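Local coordinates for secreted RxLR effector peptide protein (Phytophthora infestans, PDB 5L7S) that binds the host autophagy protein ATG8CL through a C-terminal ATG8-interacting motif and stimulates autophagosome formation in the infected plant cell, at residues A[40-51]-A[86-96]. Numbering follows the deposited sequence.
Sequences LDDNPDFVQWLR and LFETLRHTPGM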
# COMPACT_ATOMS: atom_id res chain seq x y z
N LEU A 40 15.38 -10.35 16.14
CA LEU A 40 16.41 -11.33 16.49
C LEU A 40 16.55 -11.58 18.01
O LEU A 40 17.12 -12.59 18.41
CB LEU A 40 17.77 -10.93 15.92
CG LEU A 40 17.88 -10.74 14.40
CD1 LEU A 40 19.34 -10.62 13.98
CD2 LEU A 40 17.20 -11.88 13.63
N ASP A 41 16.03 -10.66 18.83
CA ASP A 41 16.13 -10.78 20.29
C ASP A 41 14.91 -11.48 20.86
O ASP A 41 13.77 -11.18 20.48
CB ASP A 41 16.27 -9.40 20.93
CG ASP A 41 17.50 -8.65 20.44
OD1 ASP A 41 18.41 -9.30 19.89
OD2 ASP A 41 17.55 -7.42 20.62
N ASP A 42 15.16 -12.42 21.78
CA ASP A 42 14.13 -13.26 22.39
C ASP A 42 13.26 -13.95 21.33
O ASP A 42 12.03 -14.00 21.46
CB ASP A 42 13.29 -12.43 23.37
CG ASP A 42 12.41 -13.29 24.30
OD1 ASP A 42 12.79 -14.43 24.62
OD2 ASP A 42 11.33 -12.81 24.70
N ASN A 43 13.89 -14.46 20.28
CA ASN A 43 13.19 -15.15 19.21
C ASN A 43 14.11 -16.15 18.49
O ASN A 43 14.27 -16.10 17.27
CB ASN A 43 12.58 -14.12 18.23
CG ASN A 43 11.28 -14.59 17.59
OD1 ASN A 43 11.04 -15.79 17.44
ND2 ASN A 43 10.44 -13.64 17.22
N PRO A 44 14.70 -17.09 19.26
CA PRO A 44 15.63 -18.06 18.67
C PRO A 44 14.97 -18.96 17.62
O PRO A 44 15.67 -19.48 16.75
CB PRO A 44 16.08 -18.89 19.88
CG PRO A 44 14.95 -18.80 20.84
CD PRO A 44 14.40 -17.41 20.67
N ASP A 45 13.65 -19.14 17.70
CA ASP A 45 12.90 -19.84 16.66
C ASP A 45 12.92 -19.10 15.33
O ASP A 45 12.99 -19.74 14.28
CB ASP A 45 11.44 -20.07 17.09
CG ASP A 45 11.32 -21.07 18.22
OD1 ASP A 45 11.81 -20.78 19.33
OD2 ASP A 45 10.73 -22.15 17.99
N PHE A 46 12.86 -17.77 15.38
CA PHE A 46 12.96 -16.96 14.16
C PHE A 46 14.37 -17.02 13.56
O PHE A 46 14.52 -17.24 12.36
CB PHE A 46 12.56 -15.50 14.42
CG PHE A 46 12.52 -14.65 13.17
CD1 PHE A 46 11.66 -14.96 12.13
CD2 PHE A 46 13.36 -13.55 13.03
CE1 PHE A 46 11.63 -14.20 10.97
CE2 PHE A 46 13.33 -12.78 11.88
CZ PHE A 46 12.46 -13.11 10.85
N VAL A 47 15.38 -16.83 14.40
CA VAL A 47 16.79 -16.89 13.95
C VAL A 47 17.05 -18.24 13.28
O VAL A 47 17.61 -18.29 12.18
CB VAL A 47 17.79 -16.66 15.12
CG1 VAL A 47 19.23 -16.70 14.60
CG2 VAL A 47 17.51 -15.34 15.82
N GLN A 48 16.63 -19.32 13.93
CA GLN A 48 16.71 -20.68 13.36
C GLN A 48 15.96 -20.79 12.03
O GLN A 48 16.46 -21.40 11.08
CB GLN A 48 16.19 -21.73 14.36
CG GLN A 48 17.18 -22.13 15.44
CD GLN A 48 18.23 -23.12 14.95
OE1 GLN A 48 19.21 -22.74 14.31
NE2 GLN A 48 18.02 -24.40 15.25
N TRP A 49 14.77 -20.20 11.96
CA TRP A 49 14.00 -20.17 10.72
C TRP A 49 14.77 -19.51 9.58
O TRP A 49 14.74 -19.99 8.45
CB TRP A 49 12.63 -19.49 10.90
CG TRP A 49 11.81 -19.50 9.66
CD1 TRP A 49 11.13 -20.56 9.15
CD2 TRP A 49 11.62 -18.42 8.75
NE1 TRP A 49 10.51 -20.20 7.98
CE2 TRP A 49 10.80 -18.89 7.71
CE3 TRP A 49 12.06 -17.09 8.72
CZ2 TRP A 49 10.40 -18.08 6.64
CZ3 TRP A 49 11.67 -16.28 7.65
CH2 TRP A 49 10.84 -16.79 6.62
N LEU A 50 15.48 -18.42 9.87
CA LEU A 50 16.33 -17.75 8.88
C LEU A 50 17.48 -18.66 8.43
O LEU A 50 17.77 -18.74 7.23
CB LEU A 50 16.89 -16.42 9.41
CG LEU A 50 15.87 -15.32 9.71
CD1 LEU A 50 16.55 -14.15 10.39
CD2 LEU A 50 15.14 -14.86 8.45
N ARG A 51 18.10 -19.35 9.39
CA ARG A 51 19.15 -20.32 9.08
C ARG A 51 18.65 -21.41 8.11
O ARG A 51 19.36 -21.77 7.17
CB ARG A 51 19.73 -20.95 10.35
CG ARG A 51 20.48 -19.97 11.24
CD ARG A 51 21.32 -20.68 12.29
NE ARG A 51 21.78 -19.75 13.34
CZ ARG A 51 21.31 -19.67 14.59
NH1 ARG A 51 20.33 -20.45 15.03
NH2 ARG A 51 21.83 -18.77 15.42
N LEU A 86 14.58 -4.60 10.49
CA LEU A 86 14.96 -6.01 10.53
C LEU A 86 16.06 -6.32 9.51
O LEU A 86 17.08 -6.91 9.87
CB LEU A 86 13.76 -6.93 10.29
CG LEU A 86 14.06 -8.43 10.18
CD1 LEU A 86 14.81 -8.93 11.41
CD2 LEU A 86 12.78 -9.21 9.99
N PHE A 87 15.86 -5.91 8.26
CA PHE A 87 16.82 -6.24 7.19
C PHE A 87 18.14 -5.49 7.35
O PHE A 87 19.19 -6.02 6.99
CB PHE A 87 16.23 -5.99 5.80
CG PHE A 87 14.92 -6.69 5.56
CD1 PHE A 87 14.70 -7.99 6.03
CD2 PHE A 87 13.91 -6.06 4.85
CE1 PHE A 87 13.49 -8.63 5.80
CE2 PHE A 87 12.70 -6.69 4.62
CZ PHE A 87 12.49 -7.98 5.09
N GLU A 88 18.09 -4.28 7.91
CA GLU A 88 19.30 -3.57 8.31
C GLU A 88 20.08 -4.42 9.32
O GLU A 88 21.27 -4.67 9.12
CB GLU A 88 18.94 -2.20 8.91
CG GLU A 88 20.14 -1.36 9.33
CD GLU A 88 19.78 0.09 9.54
OE1 GLU A 88 19.24 0.42 10.62
OE2 GLU A 88 20.05 0.91 8.63
N THR A 89 19.40 -4.87 10.38
CA THR A 89 20.03 -5.69 11.42
C THR A 89 20.63 -6.99 10.87
O THR A 89 21.72 -7.39 11.29
CB THR A 89 19.05 -6.02 12.57
OG1 THR A 89 18.55 -4.80 13.14
CG2 THR A 89 19.73 -6.82 13.67
N LEU A 90 19.93 -7.65 9.93
CA LEU A 90 20.45 -8.88 9.32
C LEU A 90 21.71 -8.61 8.51
O LEU A 90 22.68 -9.36 8.61
CB LEU A 90 19.41 -9.55 8.42
CG LEU A 90 18.16 -10.14 9.07
CD1 LEU A 90 17.35 -10.90 8.02
CD2 LEU A 90 18.48 -11.04 10.24
N ARG A 91 21.70 -7.53 7.73
CA ARG A 91 22.86 -7.13 6.93
C ARG A 91 24.10 -6.84 7.79
O ARG A 91 25.23 -6.98 7.31
CB ARG A 91 22.53 -5.91 6.06
CG ARG A 91 23.37 -5.80 4.80
CD ARG A 91 23.36 -4.40 4.24
NE ARG A 91 24.17 -4.30 3.02
CZ ARG A 91 23.72 -4.09 1.78
NH1 ARG A 91 22.43 -3.91 1.51
NH2 ARG A 91 24.60 -4.03 0.79
N HIS A 92 23.89 -6.44 9.04
CA HIS A 92 24.97 -6.19 10.00
C HIS A 92 25.04 -7.22 11.15
O HIS A 92 25.45 -6.88 12.27
CB HIS A 92 24.83 -4.77 10.56
CG HIS A 92 24.73 -3.73 9.49
ND1 HIS A 92 24.07 -2.53 9.68
CD2 HIS A 92 25.21 -3.70 8.22
CE1 HIS A 92 24.16 -1.81 8.57
NE2 HIS A 92 24.84 -2.50 7.67
N THR A 93 24.65 -8.47 10.87
CA THR A 93 24.75 -9.58 11.82
C THR A 93 25.60 -10.69 11.18
O THR A 93 25.24 -11.16 10.09
CB THR A 93 23.37 -10.15 12.20
OG1 THR A 93 22.64 -9.18 12.97
CG2 THR A 93 23.49 -11.43 13.03
N PRO A 94 26.71 -11.10 11.83
CA PRO A 94 27.54 -12.18 11.29
C PRO A 94 26.73 -13.44 10.99
O PRO A 94 25.93 -13.87 11.83
CB PRO A 94 28.55 -12.45 12.40
CG PRO A 94 28.67 -11.15 13.11
CD PRO A 94 27.30 -10.54 13.06
N GLY A 95 26.90 -13.99 9.79
CA GLY A 95 26.13 -15.15 9.33
C GLY A 95 24.87 -14.81 8.55
O GLY A 95 24.37 -15.66 7.81
N MET A 96 24.35 -13.59 8.71
CA MET A 96 23.10 -13.16 8.08
C MET A 96 23.30 -12.07 7.02
O MET A 96 22.33 -11.59 6.44
CB MET A 96 22.16 -12.63 9.16
CG MET A 96 21.76 -13.64 10.23
SD MET A 96 20.68 -14.93 9.59
CE MET A 96 20.33 -15.85 11.09
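Leu40, Phe46 and Leu50 pack against Leu86, Leu90 and Met96 in an apolar contact between segments assigned to WY-domains 1 and 2. This is side-chain packing between neighbouring repeats of a helical array. It joins the loop and first turns of helix 44-60 to the end of helix 80-91 and the turn after it. Together the two sides bury 366 Å². Leu40 splits its two methyls. Leu40 CD2 meets Leu90 CD2 at 3.7 Å, while Leu40 CD1 touches both Thr89 CG2 and Thr93 OG1. The Thr93 hydroxyl is held by its own helix end, donating to Thr89 O from above the carbonyl plane (OG1 to O 2.6 Å). Leu90 and Leu50 meet tip to tip, with CD2 of Leu90 3.7 Å from CD1 of Leu50. With CG anti to the backbone N (chi1 -175°), the Phe46 ring is sent toward helix 80-91, where Phe46 CZ lies 4.0 Å from Leu86 CD2. Leu50 CG lies over one face of this ring, offset toward its rim. Met96 closes the other end. Its chain bends at chi2 (-70°), and Met96 CE reaches Val47 CG1 at 3.8 Å and Leu50 CB at 3.9 Å. The Met96 side chain crosses that of Arg51 at about a right angle. Arg51 NH1 donates a hydrogen bond to Gln48 OE1, which lies near the guanidinium plane. Beyond the contact, Phe46 also touches Leu74 of helix 67-75, Gln48 and Arg51 pack on helix 9-20, and Phe87 faces helices 67-75 and 97-106.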